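Local coordinates for protein beta-Ala-His dipeptidase (Homo sapiens, PDB 3DLJ) that hydrolyses Xaa-His dipeptides, above all carnosine and anserine, as a secreted homodimeric metallopeptidase of the M20 family that binds two zinc ions per subunit, at residues V203-W209 with V444-A450; K214-T218 with F416-D421. All blocks are in the same frame, centred on the assembly; numbering follows the deposited sequence.

Contact 1: V203-W209 with V444-A450; sequences VISDNLW and VLIPLGA. With ZN (zinc ion), chain D.
Val203 and Ile204 pair in parallel with Val444 and Leu445 at one border of the mixed sheet of the zinc-binding M20 peptidase domain, where 444-445 is the outermost strand within the chain. Ile204 N gives a nearly straight bond to Val444 O (3.1 Å), and Ile446 N returns one to Ile204 O. The packing is tight here: on one face CG2 of Val203 runs alongside CG1 of Val444 at 3.5 Å, while on the other Leu445 CD2 presses on CB of Ile204. Beyond the strands, Ser205 turns OG anti to its own N (chi1 -171°), which brings it head-on to Ile446 O at 2.6 Å, with a C=O...OG angle of 177°.

Between Ser205 and Leu208 the grip is looser and partly by way of water. A water donates to Ser205 OG and to Asn207 O and accepts from Leu448 N, linking the two loops where the direct Gly449 N to Asn207 O bond is weak. Leu208 and Ala450 are partly exposed, as is Asp206, which leaves the contact to bind zinc through OD2 beside His110 and Asp143. The amide of Asn207 turns back instead: its OD1 accepts from Asp206 N, a bond that probably steadies the backbone of the zinc ligand, and its ND2 meets Pro447 CB, the two side chains crossing at a slant.

The contact tightens again at Trp209. NE1 reaches Pro447 O at 2.9 Å from above the carbonyl plane, while Pro447 CG lies at the indole edge, 3.6 Å from CD1. With alanine at Trp209, Pro447 O would probably lose its indole donor and a gap would open beside the proline ring. Trp209 N bonds to Gly449 O, an oxygen that also sits above one face of the indole, 3.5 Å from CG.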
loop_
_atom_site.group_PDB
_atom_site.type_symbol
_atom_site.label_atom_id
_atom_site.label_comp_id
_atom_site.label_asym_id
_atom_site.label_seq_id
_atom_site.Cartn_x
_atom_site.Cartn_y
_atom_site.Cartn_z
ATOM N N VAL A 203 12.598 6.334 5.300
ATOM C CA VAL A 203 12.018 6.439 3.960
ATOM C C VAL A 203 11.131 5.229 3.648
ATOM O O VAL A 203 11.457 4.091 3.994
ATOM C CB VAL A 203 13.127 6.551 2.857
ATOM C CG1 VAL A 203 12.509 6.561 1.440
ATOM C CG2 VAL A 203 13.975 7.773 3.067
ATOM N N ILE A 204 9.996 5.502 3.013
ATOM C CA ILE A 204 9.104 4.476 2.476
ATOM C C ILE A 204 8.835 4.869 1.030
ATOM O O ILE A 204 8.576 6.038 0.737
ATOM C CB ILE A 204 7.753 4.378 3.263
ATOM C CG1 ILE A 204 7.990 4.060 4.754
ATOM C CG2 ILE A 204 6.762 3.350 2.590
ATOM C CD1 ILE A 204 6.700 4.105 5.626
ATOM N N SER A 205 8.907 3.899 0.133
ATOM C CA SER A 205 8.585 4.122 -1.257
ATOM C C SER A 205 7.565 3.071 -1.696
ATOM O O SER A 205 7.916 2.045 -2.291
ATOM C CB SER A 205 9.862 4.043 -2.110
ATOM O OG SER A 205 9.637 4.466 -3.450
ATOM N N ASP A 206 6.295 3.314 -1.409
ATOM C CA ASP A 206 5.278 2.323 -1.721
ATOM C C ASP A 206 3.965 2.999 -2.029
ATOM O O ASP A 206 2.932 2.726 -1.409
ATOM C CB ASP A 206 5.132 1.339 -0.561
ATOM C CG ASP A 206 4.380 0.054 -0.957
ATOM O OD1 ASP A 206 4.072 -0.131 -2.169
ATOM O OD2 ASP A 206 4.081 -0.756 -0.033
ATOM N N ASN A 207 4.011 3.903 -2.994
ATOM C CA ASN A 207 2.855 4.718 -3.351
ATOM C C ASN A 207 3.058 5.352 -4.708
ATOM O O ASN A 207 4.146 5.247 -5.289
ATOM C CB ASN A 207 2.517 5.748 -2.262
ATOM C CG ASN A 207 3.709 6.571 -1.823
ATOM O OD1 ASN A 207 4.727 6.058 -1.318
ATOM N ND2 ASN A 207 3.566 7.871 -1.964
ATOM N N LEU A 208 1.998 5.959 -5.234
ATOM C CA LEU A 208 1.956 6.373 -6.619
ATOM C C LEU A 208 1.871 7.894 -6.806
ATOM O O LEU A 208 1.374 8.617 -5.935
ATOM C CB LEU A 208 0.753 5.716 -7.299
ATOM C CG LEU A 208 0.520 4.214 -7.098
ATOM C CD1 LEU A 208 -0.657 3.787 -7.932
ATOM C CD2 LEU A 208 1.757 3.380 -7.415
ATOM N N TRP A 209 2.353 8.361 -7.957
ATOM C CA TRP A 209 2.110 9.734 -8.402
ATOM C C TRP A 209 0.643 9.845 -8.795
ATOM O O TRP A 209 -0.061 8.847 -8.822
ATOM C CB TRP A 209 2.992 10.127 -9.589
ATOM C CG TRP A 209 4.480 9.942 -9.411
ATOM C CD1 TRP A 209 5.181 9.875 -8.239
ATOM C CD2 TRP A 209 5.442 9.800 -10.457
ATOM N NE1 TRP A 209 6.522 9.689 -8.494
ATOM C CE2 TRP A 209 6.707 9.636 -9.848
ATOM C CE3 TRP A 209 5.354 9.778 -11.857
ATOM C CZ2 TRP A 209 7.883 9.467 -10.586
ATOM C CZ3 TRP A 209 6.533 9.611 -12.600
ATOM C CH2 TRP A 209 7.781 9.457 -11.957
ATOM N N VAL A 444 9.425 9.898 5.417
ATOM C CA VAL A 444 9.195 10.559 4.127
ATOM C C VAL A 444 8.708 9.553 3.078
ATOM O O VAL A 444 9.335 8.512 2.849
ATOM C CB VAL A 444 10.463 11.332 3.625
ATOM C CG1 VAL A 444 11.683 10.425 3.612
ATOM C CG2 VAL A 444 10.237 11.939 2.239
ATOM N N LEU A 445 7.584 9.858 2.447
ATOM C CA LEU A 445 7.069 8.980 1.400
ATOM C C LEU A 445 7.483 9.447 0.012
ATOM O O LEU A 445 7.032 10.480 -0.472
ATOM C CB LEU A 445 5.544 8.812 1.488
ATOM C CG LEU A 445 4.931 8.438 2.835
ATOM C CD1 LEU A 445 3.436 8.468 2.684
ATOM C CD2 LEU A 445 5.387 7.081 3.315
ATOM N N ILE A 446 8.349 8.662 -0.625
ATOM C CA ILE A 446 8.810 8.954 -1.982
ATOM C C ILE A 446 8.199 7.954 -2.973
ATOM O O ILE A 446 8.699 6.854 -3.133
ATOM C CB ILE A 446 10.362 8.957 -2.077
ATOM C CG1 ILE A 446 10.964 9.779 -0.913
ATOM C CG2 ILE A 446 10.803 9.506 -3.423
ATOM C CD1 ILE A 446 12.492 9.805 -0.849
ATOM N N PRO A 447 7.113 8.354 -3.644
ATOM C CA PRO A 447 6.448 7.479 -4.591
ATOM C C PRO A 447 7.317 7.267 -5.834
ATOM O O PRO A 447 7.881 8.226 -6.337
ATOM C CB PRO A 447 5.153 8.238 -4.927
ATOM C CG PRO A 447 5.444 9.695 -4.623
ATOM C CD PRO A 447 6.485 9.694 -3.545
ATOM N N LEU A 448 7.449 6.010 -6.288
ATOM C CA LEU A 448 8.087 5.707 -7.584
ATOM C C LEU A 448 7.070 5.284 -8.643
ATOM O O LEU A 448 7.342 5.373 -9.850
ATOM C CB LEU A 448 9.177 4.624 -7.466
ATOM C CG LEU A 448 10.529 4.900 -6.801
ATOM C CD1 LEU A 448 11.598 3.939 -7.344
ATOM C CD2 LEU A 448 10.935 6.311 -7.021
ATOM N N GLY A 449 5.898 4.849 -8.195
ATOM C CA GLY A 449 4.877 4.354 -9.100
ATOM C C GLY A 449 4.108 5.399 -9.881
ATOM O O GLY A 449 3.943 6.530 -9.433
ATOM N N ALA A 450 3.646 5.024 -11.071
ATOM C CA ALA A 450 2.724 5.876 -11.812
ATOM C C ALA A 450 1.312 5.609 -11.340
ATOM O O ALA A 450 1.010 4.545 -10.796
ATOM C CB ALA A 450 2.839 5.684 -13.334
HETATM ZN ZN ZN D . 3.195 -2.295 -0.536
HETATM O O HOH W 1 6.869 3.759 -4.719
#

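Contact 2: K214-T218 with F416-D421; sequences KPAIT and FGTEPD
A parallel bridge between Ala216 and Asp421 starts the pairing of strand 216-232 with strand 421-425, just after the chain leaves helix 403-416 through Gly417. Ile217 N donates to Asp421 O at 3.0 Å, a nearly straight bond (168°), and Asp421 N gives a weak one to Pro215 O at 3.3 Å. Asp421 is thus gripped through both its backbone NH and its carbonyl, by the two residues that flank Ala216.

The side chains around this bridge are mostly apolar. Pro215 projects toward the loop and meets two residues with neighbouring ring atoms: CG touches CB of Phe416 at 3.8 Å, the two side chains sliding past each other in opposite directions, and CD rests on the methyl CG2 of Thr418. In Thr418 it is OG1 that stands anti to the backbone N (chi1 180°), leaving the methyl between N and the carbonyl carbon, where it meets the proline. Further along, CD1 of Ile217 runs beside the ring of Pro420 and reaches its CG at 3.6 Å; Ile412 of helix 403-416 touches both side chains, so the isoleucine and proline pack against the helix that leads into this loop.

The carboxylate of Asp421 takes no part in this packing, and its OD2 accepts a bond from the backbone N of His292. Pro215 and Pro420 have no N-H to donate; one firm and one weak backbone bond join the two segments, and the pairing continues through Ile217 and Ile423. The rest of the contact is made largely by carbon contacts of the two proline rings, which hold the helix-to-strand turn against the neighbouring strand.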
loop_
_atom_site.group_PDB
_atom_site.type_symbol
_atom_site.label_atom_id
_atom_site.label_comp_id
_atom_site.label_asym_id
_atom_site.label_seq_id
_atom_site.Cartn_x
_atom_site.Cartn_y
_atom_site.Cartn_z
ATOM N N LYS A 214 4.128 14.999 -13.709
ATOM C CA LYS A 214 4.757 15.628 -12.544
ATOM C C LYS A 214 5.012 14.617 -11.405
ATOM O O LYS A 214 4.085 13.917 -10.960
ATOM C CB LYS A 214 3.919 16.819 -12.054
ATOM N N PRO A 215 6.275 14.516 -10.942
ATOM C CA PRO A 215 6.597 13.611 -9.841
ATOM C C PRO A 215 6.031 14.155 -8.548
ATOM O O PRO A 215 5.543 15.289 -8.505
ATOM C CB PRO A 215 8.137 13.618 -9.807
ATOM C CG PRO A 215 8.567 14.260 -11.109
ATOM C CD PRO A 215 7.474 15.233 -11.421
ATOM N N ALA A 216 6.086 13.368 -7.488
ATOM C CA ALA A 216 5.407 13.771 -6.279
ATOM C C ALA A 216 6.203 13.421 -5.050
ATOM O O ALA A 216 7.107 12.569 -5.102
ATOM C CB ALA A 216 4.038 13.111 -6.218
ATOM N N ILE A 217 5.871 14.112 -3.961
ATOM C CA ILE A 217 6.214 13.684 -2.614
ATOM C C ILE A 217 4.911 13.638 -1.812
ATOM O O ILE A 217 4.086 14.547 -1.917
ATOM C CB ILE A 217 7.255 14.627 -1.924
ATOM C CG1 ILE A 217 8.626 14.501 -2.577
ATOM C CG2 ILE A 217 7.439 14.258 -0.467
ATOM C CD1 ILE A 217 9.421 15.803 -2.555
ATOM N N THR A 218 4.742 12.582 -1.014
ATOM C CA THR A 218 3.483 12.307 -0.325
ATOM C C THR A 218 3.651 12.536 1.172
ATOM O O THR A 218 4.564 11.988 1.796
ATOM C CB THR A 218 3.012 10.872 -0.645
ATOM O OG1 THR A 218 2.980 10.701 -2.078
ATOM C CG2 THR A 218 1.624 10.565 -0.038
ATOM N N PHE A 416 14.485 14.872 -12.297
ATOM C CA PHE A 416 13.370 15.048 -13.216
ATOM C C PHE A 416 13.310 16.453 -13.788
ATOM O O PHE A 416 12.546 16.716 -14.717
ATOM C CB PHE A 416 12.046 14.598 -12.567
ATOM C CG PHE A 416 12.003 13.107 -12.255
ATOM C CD1 PHE A 416 12.273 12.638 -10.973
ATOM C CD2 PHE A 416 11.726 12.177 -13.255
ATOM C CE1 PHE A 416 12.251 11.266 -10.692
ATOM C CE2 PHE A 416 11.688 10.785 -12.974
ATOM C CZ PHE A 416 11.954 10.341 -11.700
ATOM N N GLY A 417 14.142 17.341 -13.243
ATOM C CA GLY A 417 14.243 18.699 -13.733
ATOM C C GLY A 417 13.025 19.535 -13.420
ATOM O O GLY A 417 12.817 20.586 -14.025
ATOM N N THR A 418 12.210 19.083 -12.477
ATOM C CA THR A 418 11.012 19.838 -12.119
ATOM C C THR A 418 10.663 19.741 -10.639
ATOM O O THR A 418 11.102 18.824 -9.945
ATOM C CB THR A 418 9.789 19.428 -12.974
ATOM O OG1 THR A 418 8.655 20.205 -12.569
ATOM C CG2 THR A 418 9.486 17.936 -12.820
ATOM N N GLU A 419 9.857 20.685 -10.167
ATOM C CA GLU A 419 9.394 20.659 -8.789
ATOM C C GLU A 419 8.317 19.591 -8.582
ATOM O O GLU A 419 7.346 19.524 -9.351
ATOM C CB GLU A 419 8.874 22.036 -8.346
ATOM C CG GLU A 419 9.946 23.127 -8.257
ATOM C CD GLU A 419 10.967 22.885 -7.145
ATOM O OE1 GLU A 419 10.621 22.214 -6.144
ATOM O OE2 GLU A 419 12.114 23.375 -7.271
ATOM N N PRO A 420 8.495 18.747 -7.541
ATOM C CA PRO A 420 7.460 17.835 -7.085
ATOM C C PRO A 420 6.262 18.577 -6.486
ATOM O O PRO A 420 6.435 19.544 -5.734
ATOM C CB PRO A 420 8.152 17.048 -5.968
ATOM C CG PRO A 420 9.259 17.905 -5.508
ATOM C CD PRO A 420 9.717 18.652 -6.721
ATOM N N ASP A 421 5.060 18.122 -6.816
ATOM C CA ASP A 421 3.895 18.501 -6.030
ATOM C C ASP A 421 3.881 17.725 -4.726
ATOM O O ASP A 421 4.242 16.547 -4.689
ATOM C CB ASP A 421 2.595 18.281 -6.800
ATOM C CG ASP A 421 2.231 19.475 -7.683
ATOM O OD1 ASP A 421 2.638 20.636 -7.367
ATOM O OD2 ASP A 421 1.535 19.239 -8.697
#

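Overall arrangement
Contact 2 is nested along the chain within the loop that contact 1 closes, and the two touch, their centres about 11 Å apart. Strand 201-204 is followed in the chain by strand 216-232, so 203-209 of contact 1 and 214-218 of contact 2 lie close together in the chain. The junction is made by Leu445 O, which probably accepts a hydrogen bond from Thr218 N at 3.2 Å, and by Pro447, whose CD packs 3.3 Å from Ala216 O. Segment 444-450 thus meets 203-209 and also 214-218. Only contact 1 reaches the dinuclear zinc site, through Asp206; the side chain of Leu208 is about 10 Å from the other zinc ion. Contact 2 lies away from that site.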